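Local coordinates for protein glutamine synthetase (Streptomyces coelicolor, PDB 4BAX) that belongs to the glutamine synthetase family, joining a beta-grasp domain to a catalytic domain of that family and assembling into a ten-subunit oligomer, at residues V110-E116 with A229-F235; G168-I172 with F183-P187; D245-T249 with K340-V344; R103-Q107 with C335-E339; E7-I11 with L37-F42. The contacts are given in a common frame with arbitrary orientation. Numbering follows the deposited sequence.

Interaction 1 (V110-E116 with A229-F235)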
# COMPACT_ATOMS: atom_id res chain seq x y z
N VAL A 110 0.38 17.17 53.49
CA VAL A 110 -0.05 16.04 52.68
C VAL A 110 -0.38 16.56 51.28
O VAL A 110 -0.86 17.68 51.10
CB VAL A 110 -1.28 15.37 53.32
CG1 VAL A 110 -1.86 14.31 52.42
CG2 VAL A 110 -0.92 14.79 54.68
N PHE A 111 -0.09 15.75 50.26
CA PHE A 111 -0.30 16.19 48.90
C PHE A 111 -1.09 15.20 48.07
O PHE A 111 -0.98 13.98 48.26
CB PHE A 111 1.04 16.42 48.21
CG PHE A 111 1.77 17.63 48.71
CD1 PHE A 111 2.64 17.54 49.78
CD2 PHE A 111 1.56 18.88 48.13
CE1 PHE A 111 3.31 18.66 50.26
CE2 PHE A 111 2.23 20.00 48.61
CZ PHE A 111 3.10 19.89 49.67
N GLY A 112 -1.89 15.74 47.15
CA GLY A 112 -2.47 14.96 46.09
C GLY A 112 -2.12 15.63 44.76
O GLY A 112 -2.25 16.85 44.61
N ILE A 113 -1.69 14.82 43.80
CA ILE A 113 -1.37 15.35 42.47
C ILE A 113 -2.20 14.71 41.35
O ILE A 113 -2.29 13.47 41.22
CB ILE A 113 0.17 15.29 42.17
CG1 ILE A 113 0.93 15.98 43.32
CG2 ILE A 113 0.51 15.95 40.84
CD1 ILE A 113 2.42 15.83 43.27
N GLU A 114 -2.84 15.56 40.55
CA GLU A 114 -3.65 15.10 39.44
C GLU A 114 -2.79 15.26 38.18
O GLU A 114 -2.60 16.36 37.64
CB GLU A 114 -4.92 15.94 39.34
CG GLU A 114 -5.68 16.02 40.69
CD GLU A 114 -6.94 16.89 40.63
OE1 GLU A 114 -7.09 17.68 39.66
OE2 GLU A 114 -7.78 16.78 41.55
N GLN A 115 -2.27 14.13 37.70
CA GLN A 115 -1.23 14.15 36.69
C GLN A 115 -1.79 13.90 35.32
O GLN A 115 -2.33 12.83 35.02
CB GLN A 115 -0.19 13.08 37.01
CG GLN A 115 0.80 12.81 35.87
CD GLN A 115 1.90 13.88 35.75
OE1 GLN A 115 2.82 13.99 36.60
NE2 GLN A 115 1.83 14.66 34.66
N GLU A 116 -1.65 14.92 34.47
CA GLU A 116 -2.17 14.83 33.13
C GLU A 116 -1.07 14.48 32.12
O GLU A 116 0.12 14.76 32.33
CB GLU A 116 -2.86 16.14 32.74
CG GLU A 116 -4.10 16.45 33.61
CD GLU A 116 -4.81 17.75 33.23
OE1 GLU A 116 -4.18 18.61 32.57
OE2 GLU A 116 -6.01 17.89 33.58
N ALA A 229 -1.94 20.41 29.39
CA ALA A 229 -1.79 19.34 30.36
C ALA A 229 -1.20 19.89 31.65
O ALA A 229 -0.09 20.46 31.65
CB ALA A 229 -0.93 18.20 29.77
N GLY A 230 -1.93 19.76 32.75
CA GLY A 230 -1.43 20.24 34.04
C GLY A 230 -1.10 19.15 35.05
O GLY A 230 -1.30 17.96 34.78
N ALA A 231 -0.58 19.58 36.21
CA ALA A 231 -0.42 18.73 37.40
C ALA A 231 -0.96 19.46 38.63
O ALA A 231 -0.17 20.04 39.40
CB ALA A 231 1.05 18.32 37.61
N HIS A 232 -2.29 19.53 38.76
CA HIS A 232 -2.93 20.23 39.87
C HIS A 232 -2.50 19.57 41.17
O HIS A 232 -2.51 18.33 41.28
CB HIS A 232 -4.45 20.19 39.77
CG HIS A 232 -5.00 21.05 38.68
ND1 HIS A 232 -4.20 21.78 37.83
CD2 HIS A 232 -6.28 21.33 38.32
CE1 HIS A 232 -4.95 22.46 36.98
NE2 HIS A 232 -6.22 22.21 37.26
N THR A 233 -2.13 20.40 42.15
CA THR A 233 -1.62 19.89 43.41
C THR A 233 -2.54 20.27 44.58
O THR A 233 -2.87 21.44 44.79
CB THR A 233 -0.19 20.38 43.66
OG1 THR A 233 0.61 20.07 42.51
CG2 THR A 233 0.39 19.71 44.89
N ASN A 234 -2.96 19.24 45.30
CA ASN A 234 -3.81 19.38 46.46
C ASN A 234 -2.96 19.34 47.71
O ASN A 234 -2.12 18.44 47.88
CB ASN A 234 -4.85 18.25 46.50
CG ASN A 234 -5.70 18.21 45.24
OD1 ASN A 234 -6.37 19.19 44.88
ND2 ASN A 234 -5.66 17.07 44.55
N PHE A 235 -3.18 20.31 48.58
CA PHE A 235 -2.33 20.48 49.74
C PHE A 235 -3.07 20.85 51.01
O PHE A 235 -3.98 21.69 50.99
CB PHE A 235 -1.28 21.53 49.43
CG PHE A 235 -0.60 22.06 50.64
CD1 PHE A 235 0.36 21.32 51.29
CD2 PHE A 235 -0.94 23.31 51.14
CE1 PHE A 235 0.99 21.82 52.41
CE2 PHE A 235 -0.31 23.82 52.27
CZ PHE A 235 0.66 23.07 52.90
O HOH W 1 -3.83 18.51 36.39
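Val110 opens the strand; its O accepts a CA-H...O contact from Phe235 CA at 3.4 Å. Phe111 sends its ring to the same side of the sheet as Phe235. The two rings meet obliquely, with CZ of Phe111 3.5 Å from CD1 of Phe235. Thr233 CG2 lies at the edge of the Phe111 ring, and helices 190-210 and 323-341 cover this face. Gly112 forms the firmest pair: its N donates to Asn234 O at 2.8 Å, and its O accepts from Asn234 N at 2.6 Å. Ile113 returns to the Phe111 side, with CG2 4.0 Å from CB of Ala231. Glu114 N donates to His232 O at 2.9 Å. Water 1 also links the two residues, donating to Glu114 O (2.8 Å) and accepting from His232 N (3.0 Å). Gln115 turns toward helix 190-210, where its OE1 meets Arg201. Glu116 N bonds Gly230 O at 3.1 Å, and its side chain OE1 accepts from Gly230 N at 2.5 Å, so backbone and carboxylate together hold the incoming chain. This is an antiparallel strand pair, at 160°, in the central sheet of the glutamine synthetase catalytic domain, with helices packed on one face.

Interaction 2 (G168-I172 with F183-P187)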
# COMPACT_ATOMS: atom_id res chain seq x y z
N GLY A 168 -0.17 4.87 45.48
CA GLY A 168 -1.43 5.41 45.96
C GLY A 168 -2.16 6.17 44.86
O GLY A 168 -2.11 7.40 44.78
N ILE A 169 -2.83 5.41 44.01
CA ILE A 169 -3.59 6.00 42.94
C ILE A 169 -5.03 6.08 43.42
O ILE A 169 -5.58 5.08 43.86
CB ILE A 169 -3.54 5.13 41.68
CG1 ILE A 169 -2.09 4.79 41.33
CG2 ILE A 169 -4.25 5.82 40.53
CD1 ILE A 169 -1.27 6.00 40.96
N SER A 170 -5.64 7.26 43.31
CA SER A 170 -7.02 7.40 43.79
C SER A 170 -8.03 7.31 42.68
O SER A 170 -9.19 6.94 42.92
CB SER A 170 -7.22 8.70 44.57
OG SER A 170 -6.59 9.79 43.92
N GLY A 171 -7.58 7.64 41.46
CA GLY A 171 -8.44 7.61 40.30
C GLY A 171 -7.72 7.88 39.00
O GLY A 171 -6.55 8.30 38.98
N ILE A 172 -8.42 7.61 37.90
CA ILE A 172 -7.99 7.99 36.57
C ILE A 172 -9.22 8.47 35.81
O ILE A 172 -10.35 8.05 36.12
CB ILE A 172 -7.32 6.82 35.79
CG1 ILE A 172 -8.28 5.63 35.66
CG2 ILE A 172 -6.04 6.33 36.48
CD1 ILE A 172 -8.12 4.88 34.36
N PHE A 183 -4.32 10.74 35.91
CA PHE A 183 -4.36 9.86 37.08
C PHE A 183 -4.02 10.67 38.33
O PHE A 183 -3.24 11.63 38.26
CB PHE A 183 -3.47 8.61 36.91
CG PHE A 183 -1.99 8.90 36.87
CD1 PHE A 183 -1.25 9.03 38.04
CD2 PHE A 183 -1.33 9.07 35.66
CE1 PHE A 183 0.12 9.31 38.00
CE2 PHE A 183 0.03 9.35 35.63
CZ PHE A 183 0.76 9.46 36.80
N GLN A 184 -4.61 10.32 39.46
CA GLN A 184 -4.44 11.10 40.68
C GLN A 184 -3.63 10.31 41.70
O GLN A 184 -4.00 9.18 42.04
CB GLN A 184 -5.80 11.49 41.25
CG GLN A 184 -6.65 12.33 40.30
CD GLN A 184 -7.86 11.55 39.79
OE1 GLN A 184 -8.41 10.73 40.52
NE2 GLN A 184 -8.28 11.81 38.55
N VAL A 185 -2.55 10.91 42.20
CA VAL A 185 -1.72 10.28 43.21
C VAL A 185 -1.89 10.99 44.55
O VAL A 185 -1.73 12.22 44.64
CB VAL A 185 -0.24 10.30 42.83
CG1 VAL A 185 0.55 9.44 43.82
CG2 VAL A 185 -0.05 9.80 41.43
N GLY A 186 -2.18 10.22 45.58
CA GLY A 186 -2.34 10.77 46.91
C GLY A 186 -3.61 10.25 47.57
O GLY A 186 -4.33 9.43 47.00
N PRO A 187 -3.93 10.76 48.76
CA PRO A 187 -3.13 11.76 49.48
C PRO A 187 -1.92 11.13 50.18
O PRO A 187 -2.05 10.04 50.76
CB PRO A 187 -4.13 12.34 50.49
CG PRO A 187 -5.25 11.29 50.62
CD PRO A 187 -5.03 10.22 49.58
O HOH W 2 -9.12 10.91 42.95
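Strands 169-172 and 183-186 run antiparallel, their axes 4.6 Å apart at closest and at 166°, as the two arms of a beta hairpin in the catalytic domain. Gly186 N donates to Gly168 O at 2.9 Å, and Ser170 N donates to Gln184 O at 2.8 Å. Gln184 N then bonds Gly171 O, also at 2.8 Å. Ser170 and Gly171 thus both bond to Gln184, an irregular step that resembles a classic beta bulge. Gly186 has a positive phi of 131°, which calls for glycine, and a cis peptide bond leads into Pro187, where the chain turns a corner.

On one face, Ile169 CD1 packs on Val185 CG2 at 4.0 Å and on Phe183 CD1 at 4.2 Å. Ile172 CG2 meets Phe183 CB at 3.5 Å. Helices 152-164 and 190-210 cover this apolar face. Ile172 also pairs with a strand of a second subunit, so the sheet runs on across the interface. Gln184 lies on the other face. A CB on Gly171 would clash with Gln184 OE1, while Gln184 NE2 bonds Glu182. Water 2 bridges the strands, 2.9 Å from Ser170 OG and donating to Gln184 OE1 at 2.5 Å.

Interaction 3 (D245-T249 with K340-V344)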
# COMPACT_ATOMS: atom_id res chain seq x y z
N ASP A 245 -9.34 29.08 58.98
CA ASP A 245 -8.43 30.22 59.09
C ASP A 245 -7.06 29.87 58.49
O ASP A 245 -6.44 30.69 57.80
CB ASP A 245 -8.31 30.68 60.54
CG ASP A 245 -9.45 31.61 60.96
OD1 ASP A 245 -10.16 32.14 60.07
OD2 ASP A 245 -9.63 31.81 62.18
N ALA A 246 -6.63 28.64 58.75
CA ALA A 246 -5.38 28.14 58.21
C ALA A 246 -5.44 28.03 56.69
O ALA A 246 -4.46 28.32 56.00
CB ALA A 246 -5.05 26.78 58.84
N ILE A 247 -6.61 27.68 56.17
CA ILE A 247 -6.84 27.58 54.72
C ILE A 247 -6.65 28.93 54.04
O ILE A 247 -5.97 29.03 53.03
CB ILE A 247 -8.27 27.06 54.41
CG1 ILE A 247 -8.47 25.61 54.87
CG2 ILE A 247 -8.60 27.19 52.92
CD1 ILE A 247 -8.21 24.58 53.81
N ILE A 248 -7.23 29.98 54.63
CA ILE A 248 -7.07 31.32 54.09
C ILE A 248 -5.63 31.80 54.16
O ILE A 248 -5.14 32.40 53.22
CB ILE A 248 -8.01 32.33 54.79
CG1 ILE A 248 -9.46 31.87 54.63
CG2 ILE A 248 -7.87 33.72 54.19
CD1 ILE A 248 -9.85 31.57 53.17
N THR A 249 -4.95 31.48 55.26
CA THR A 249 -3.55 31.89 55.41
C THR A 249 -2.68 31.25 54.34
O THR A 249 -1.86 31.92 53.69
CB THR A 249 -2.99 31.47 56.81
OG1 THR A 249 -3.88 31.90 57.86
CG2 THR A 249 -1.60 32.05 57.04
N LYS A 340 4.20 31.43 61.23
CA LYS A 340 4.15 32.81 61.67
C LYS A 340 2.78 33.15 62.23
O LYS A 340 2.68 33.81 63.27
CB LYS A 340 4.48 33.74 60.51
CG LYS A 340 5.92 33.60 60.05
CD LYS A 340 6.23 34.53 58.88
CE LYS A 340 7.69 34.39 58.45
NZ LYS A 340 8.63 34.93 59.49
N ALA A 341 1.74 32.65 61.59
CA ALA A 341 0.36 32.92 62.01
C ALA A 341 -0.04 32.12 63.27
O ALA A 341 -1.07 32.40 63.88
CB ALA A 341 -0.61 32.63 60.87
N GLY A 342 0.78 31.15 63.66
CA GLY A 342 0.46 30.36 64.83
C GLY A 342 -0.54 29.27 64.51
O GLY A 342 -1.07 28.60 65.41
N GLN A 343 -0.82 29.09 63.22
CA GLN A 343 -1.82 28.13 62.81
C GLN A 343 -1.19 26.79 62.45
O GLN A 343 -1.25 26.33 61.31
CB GLN A 343 -2.62 28.70 61.65
CG GLN A 343 -3.49 29.87 62.07
CD GLN A 343 -3.89 30.74 60.90
OE1 GLN A 343 -3.27 30.69 59.84
NE2 GLN A 343 -4.92 31.55 61.10
N VAL A 344 -0.57 26.17 63.46
CA VAL A 344 0.17 24.93 63.29
C VAL A 344 -0.43 23.88 64.21
O VAL A 344 -1.62 23.96 64.53
CB VAL A 344 1.66 25.11 63.63
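Ala341 belongs to the last turn of helix 323-341. Its CB points toward helix 244-253 and rests 4.0 Å from Thr249 CG2. Gly342 then leaves the helix with a phi of 81°, closing it in a Schellman motif. That positive phi calls for glycine. The reversal brings Gln343 round to face the other helix, and Gln343 sits at the centre of an inverse gamma turn. It has the largest share of the buried area, 82 Å². Its CB is 4.2 Å from Ala246 CB, and its NE2 lies 3.5 Å from Asp245 CB. Its OE1 accepts a very short hydrogen bond from Thr249 OG1, at 2.4 Å. Leu338, one turn back on helix 323-341, touches Ala246, Thr249 and Gln343, adding an apolar contact beside the hydrogen bond. The contact therefore joins the C-terminal end of the chain to helix 244-253 at the protein surface. Only 183 Å² is buried, and no charge pair is involved. The chemistry implies a small contact held by one neutral amide-hydroxyl bond, with a few carbon contacts beside it.

Interaction 4 (R103-Q107 with C335-E339)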
# COMPACT_ATOMS: atom_id res chain seq x y z
N ARG A 103 11.93 19.76 58.44
CA ARG A 103 11.80 21.03 59.12
C ARG A 103 10.35 21.31 59.51
O ARG A 103 10.09 21.94 60.54
CB ARG A 103 12.36 22.15 58.24
CG ARG A 103 11.81 23.50 58.60
CD ARG A 103 12.68 24.13 59.68
NE ARG A 103 12.21 25.47 60.04
CZ ARG A 103 11.14 25.71 60.78
NH1 ARG A 103 10.38 24.72 61.23
NH2 ARG A 103 10.80 26.97 61.05
N PHE A 104 9.43 20.83 58.69
CA PHE A 104 8.01 21.12 58.88
C PHE A 104 7.15 19.89 59.16
O PHE A 104 5.94 19.91 58.94
CB PHE A 104 7.45 21.90 57.69
CG PHE A 104 7.95 23.31 57.63
CD1 PHE A 104 7.61 24.22 58.62
CD2 PHE A 104 8.82 23.72 56.63
CE1 PHE A 104 8.08 25.51 58.58
CE2 PHE A 104 9.29 25.01 56.59
CZ PHE A 104 8.92 25.91 57.56
N ALA A 105 7.77 18.83 59.67
CA ALA A 105 7.05 17.57 59.86
C ALA A 105 5.89 17.72 60.83
O ALA A 105 4.89 17.02 60.69
CB ALA A 105 8.00 16.47 60.32
N ALA A 106 6.00 18.68 61.75
CA ALA A 106 4.96 18.94 62.75
C ALA A 106 3.61 19.41 62.16
O ALA A 106 2.56 19.07 62.71
CB ALA A 106 5.47 19.97 63.77
N GLN A 107 3.65 20.16 61.05
CA GLN A 107 2.42 20.61 60.37
C GLN A 107 1.75 19.49 59.58
O GLN A 107 0.58 19.60 59.18
CB GLN A 107 2.69 21.84 59.50
CG GLN A 107 3.19 23.02 60.29
CD GLN A 107 3.22 24.30 59.49
OE1 GLN A 107 2.22 24.71 58.89
NE2 GLN A 107 4.37 24.97 59.49
N CYS A 335 3.75 26.58 54.84
CA CYS A 335 4.03 26.13 56.21
C CYS A 335 4.75 27.21 57.02
O CYS A 335 4.53 27.36 58.22
CB CYS A 335 4.85 24.84 56.21
SG CYS A 335 3.99 23.35 55.69
N THR A 336 5.59 27.96 56.33
CA THR A 336 6.30 29.07 56.96
C THR A 336 5.31 30.15 57.36
O THR A 336 5.33 30.64 58.49
CB THR A 336 7.35 29.67 56.02
OG1 THR A 336 8.46 28.76 55.91
CG2 THR A 336 7.84 31.00 56.53
N ALA A 337 4.40 30.48 56.44
CA ALA A 337 3.41 31.49 56.74
C ALA A 337 2.49 31.03 57.86
O ALA A 337 2.13 31.84 58.71
CB ALA A 337 2.63 31.84 55.50
N LEU A 338 2.15 29.74 57.89
CA LEU A 338 1.29 29.19 58.95
C LEU A 338 1.98 29.18 60.32
O LEU A 338 1.34 29.36 61.37
CB LEU A 338 0.78 27.78 58.58
CG LEU A 338 -0.19 27.72 57.39
CD1 LEU A 338 -0.26 26.31 56.79
CD2 LEU A 338 -1.57 28.20 57.84
N GLU A 339 3.28 28.97 60.29
CA GLU A 339 4.08 29.01 61.50
C GLU A 339 4.02 30.42 62.09
O GLU A 339 3.74 30.59 63.28
CB GLU A 339 5.52 28.60 61.21
CG GLU A 339 6.31 28.10 62.41
CD GLU A 339 7.63 27.44 62.03
OE1 GLU A 339 8.55 28.18 61.61
OE2 GLU A 339 7.78 26.20 62.17
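A salt bridge joins Arg103 to Glu339. NH2 of Arg103 donates to OE1 of Glu339 at 2.6 Å, and NH1 of Arg103 donates to OE2 of Glu339 at 3.1 Å. A third, weak bond runs from Arg103 NH2 to Glu339 OE2 at 3.3 Å. The carboxylate meets the guanidinium edge through both oxygens, a bidentate pairing. Both residues are exposed, so the bridge lies at the surface. Deeper in, Gln107 NE2 donates to the backbone O of Cys335 at 2.7 Å, almost in line. That same Cys335 O also accepts from Glu339 N at 2.9 Å within the helix, so the amide adds to a normal helical bond. Gln107 OE1 rests 3.4 Å from Leu338 CB.

Phe104 packs beside these two polar links. Cys335 CB sits over one face of its ring, 3.9 Å from the centroid, in a CH-pi contact. The sulfur of Cys335 is farther off and oblique, 5.0 Å from the same centroid. Thr336 OG1 lies 3.3 Å from Phe104 CZ, but its hydrogen bond goes to Asp332 O.

Phe104 is where the chain leaves helix 94-103 on its way to strand 110-121. The contact fastens this connection to helix 323-341, whose Leu338 packs on Ala246 and Thr249 of helix 244-253. Thr237, just after strand 231-236, touches Gln107, Cys335 and Leu338.

Interaction 5 (E7-I11 with L37-F42)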
# COMPACT_ATOMS: atom_id res chain seq x y z
N GLU A 7 15.28 -2.89 38.91
CA GLU A 7 15.37 -1.79 37.95
C GLU A 7 15.65 -0.48 38.66
O GLU A 7 14.79 0.07 39.36
CB GLU A 7 14.07 -1.68 37.16
CG GLU A 7 14.16 -0.76 35.92
CD GLU A 7 14.91 -1.37 34.74
OE1 GLU A 7 15.32 -2.54 34.80
OE2 GLU A 7 15.12 -0.65 33.74
N TYR A 8 16.86 0.03 38.44
CA TYR A 8 17.30 1.26 39.09
C TYR A 8 16.88 2.42 38.21
O TYR A 8 17.26 2.50 37.04
CB TYR A 8 18.80 1.27 39.29
CG TYR A 8 19.28 0.54 40.53
CD1 TYR A 8 18.86 -0.76 40.80
CD2 TYR A 8 20.18 1.14 41.41
CE1 TYR A 8 19.32 -1.44 41.92
CE2 TYR A 8 20.64 0.45 42.55
CZ TYR A 8 20.21 -0.83 42.80
OH TYR A 8 20.67 -1.51 43.93
N ILE A 9 16.07 3.30 38.79
CA ILE A 9 15.47 4.41 38.08
C ILE A 9 15.97 5.69 38.71
O ILE A 9 16.03 5.81 39.94
CB ILE A 9 13.91 4.32 38.13
CG1 ILE A 9 13.44 3.08 37.35
CG2 ILE A 9 13.22 5.56 37.58
CD1 ILE A 9 12.07 2.48 37.79
N TRP A 10 16.35 6.65 37.88
CA TRP A 10 16.75 7.94 38.43
C TRP A 10 16.35 9.07 37.50
O TRP A 10 15.86 8.82 36.40
CB TRP A 10 18.24 7.98 38.79
CG TRP A 10 19.19 8.06 37.61
CD1 TRP A 10 19.78 9.19 37.11
CD2 TRP A 10 19.69 6.97 36.81
NE1 TRP A 10 20.60 8.88 36.05
CE2 TRP A 10 20.56 7.52 35.85
CE3 TRP A 10 19.47 5.59 36.81
CZ2 TRP A 10 21.23 6.74 34.89
CZ3 TRP A 10 20.13 4.81 35.85
CH2 TRP A 10 21.00 5.39 34.91
N ILE A 11 16.51 10.31 37.98
CA ILE A 11 16.22 11.51 37.21
C ILE A 11 17.53 12.19 36.85
O ILE A 11 18.41 12.34 37.70
CB ILE A 11 15.31 12.45 38.00
CG1 ILE A 11 13.91 11.85 38.09
CG2 ILE A 11 15.19 13.82 37.33
CD1 ILE A 11 13.52 11.51 39.49
N LEU A 37 19.73 -3.01 49.69
CA LEU A 37 19.98 -2.77 48.28
C LEU A 37 21.25 -1.99 48.07
O LEU A 37 21.44 -0.93 48.65
CB LEU A 37 18.81 -2.04 47.64
CG LEU A 37 17.54 -2.86 47.51
CD1 LEU A 37 16.40 -1.95 47.16
CD2 LEU A 37 17.74 -3.95 46.44
N PRO A 38 22.12 -2.52 47.21
CA PRO A 38 23.41 -1.89 46.96
C PRO A 38 23.24 -0.52 46.30
O PRO A 38 22.34 -0.33 45.47
CB PRO A 38 24.12 -2.87 46.01
CG PRO A 38 23.06 -3.79 45.50
CD PRO A 38 21.98 -3.83 46.55
N VAL A 39 24.11 0.43 46.66
CA VAL A 39 24.22 1.68 45.92
C VAL A 39 24.94 1.35 44.64
O VAL A 39 25.64 0.34 44.57
CB VAL A 39 24.93 2.81 46.70
CG1 VAL A 39 24.48 2.84 48.16
CG2 VAL A 39 26.45 2.67 46.59
N TRP A 40 24.73 2.17 43.62
CA TRP A 40 25.27 1.89 42.31
C TRP A 40 25.80 3.17 41.66
O TRP A 40 25.75 4.24 42.24
CB TRP A 40 24.20 1.24 41.44
CG TRP A 40 24.72 0.37 40.35
CD1 TRP A 40 26.02 0.02 40.12
CD2 TRP A 40 23.94 -0.30 39.36
NE1 TRP A 40 26.10 -0.81 39.03
CE2 TRP A 40 24.83 -1.03 38.54
CE3 TRP A 40 22.57 -0.35 39.07
CZ2 TRP A 40 24.40 -1.79 37.45
CZ3 TRP A 40 22.15 -1.11 37.99
CH2 TRP A 40 23.06 -1.82 37.20
N GLY A 41 26.27 3.05 40.44
CA GLY A 41 26.82 4.21 39.77
C GLY A 41 26.52 4.17 38.30
O GLY A 41 26.03 3.15 37.78
N PHE A 42 26.81 5.26 37.62
CA PHE A 42 26.68 5.31 36.18
C PHE A 42 27.57 6.41 35.63
O PHE A 42 28.17 7.19 36.39
CB PHE A 42 25.23 5.52 35.75
CG PHE A 42 24.66 6.82 36.16
CD1 PHE A 42 24.07 6.98 37.40
CD2 PHE A 42 24.72 7.91 35.30
CE1 PHE A 42 23.54 8.20 37.79
CE2 PHE A 42 24.20 9.14 35.68
CZ PHE A 42 23.61 9.28 36.93
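This is an aromatic contact between two strands that are not neighbours, made across one face of the N-terminal sheet. Strand 3-11 lies inside that sheet and strand 40-43 at one of its ends, with strands 75-82 and 56-66 between them. The backbones stay well apart: the CA atoms of Tyr8 and Trp40 are 8.6 Å from each other, and those of Trp10 and Phe42 are 10.5 Å. Long side chains from both segments close the gap.

Tyr8 and Trp40 meet edge-to-face. The six-membered ring of Trp40 turns its edge to the face of Tyr8, with centroids 5.1 Å apart and planes at 84°. Tyr8 CD2 is 3.7 Å from Trp40 CE3. The hydroxyl of Tyr8 extends past this pair and donates to Pro38 O at 2.6 Å, tying down the loop before strand 40-43.

The sheet belongs to the beta-grasp domain of glutamine synthetase. The CA-CA distances, short for strands with two others between them, are consistent with a strongly curved sheet. Leu59 of strand 56-66 packs on Trp10, Trp40 and Phe42. Lys23 and Lys25 of strand 20-28 make cation-pi contacts with Trp40.

Trp10 and Phe42 form an offset stack. The five-membered ring of Trp10 lies 4.2 Å from the Phe42 ring, centroid to centroid, with planes at 27°. Trp10 NE1 sits over the face of Phe42, 3.2 Å from its CZ, and makes a weak hydrogen bond to Gln49 OE1.

Overall arrangement
From the N terminus, interaction 5 closes first, within the beta-grasp domain. It stands in series with all the others and touches none. Interaction 4 then opens after helix 94-103 and closes only near the C terminus. Its long loop encloses interaction 1, which joins two strands of the catalytic sheet. Interaction 2, a local hairpin, is nested inside interaction 1. These two share the sheet, since strands 110-121 and 180-188 are neighbours, and their centres are 9 Å apart. Interaction 3 opens inside the loop of interaction 4 and closes beyond it, so the two cross. Both use helix 323-341, tying it to the 103-107 connection and to helix 244-253.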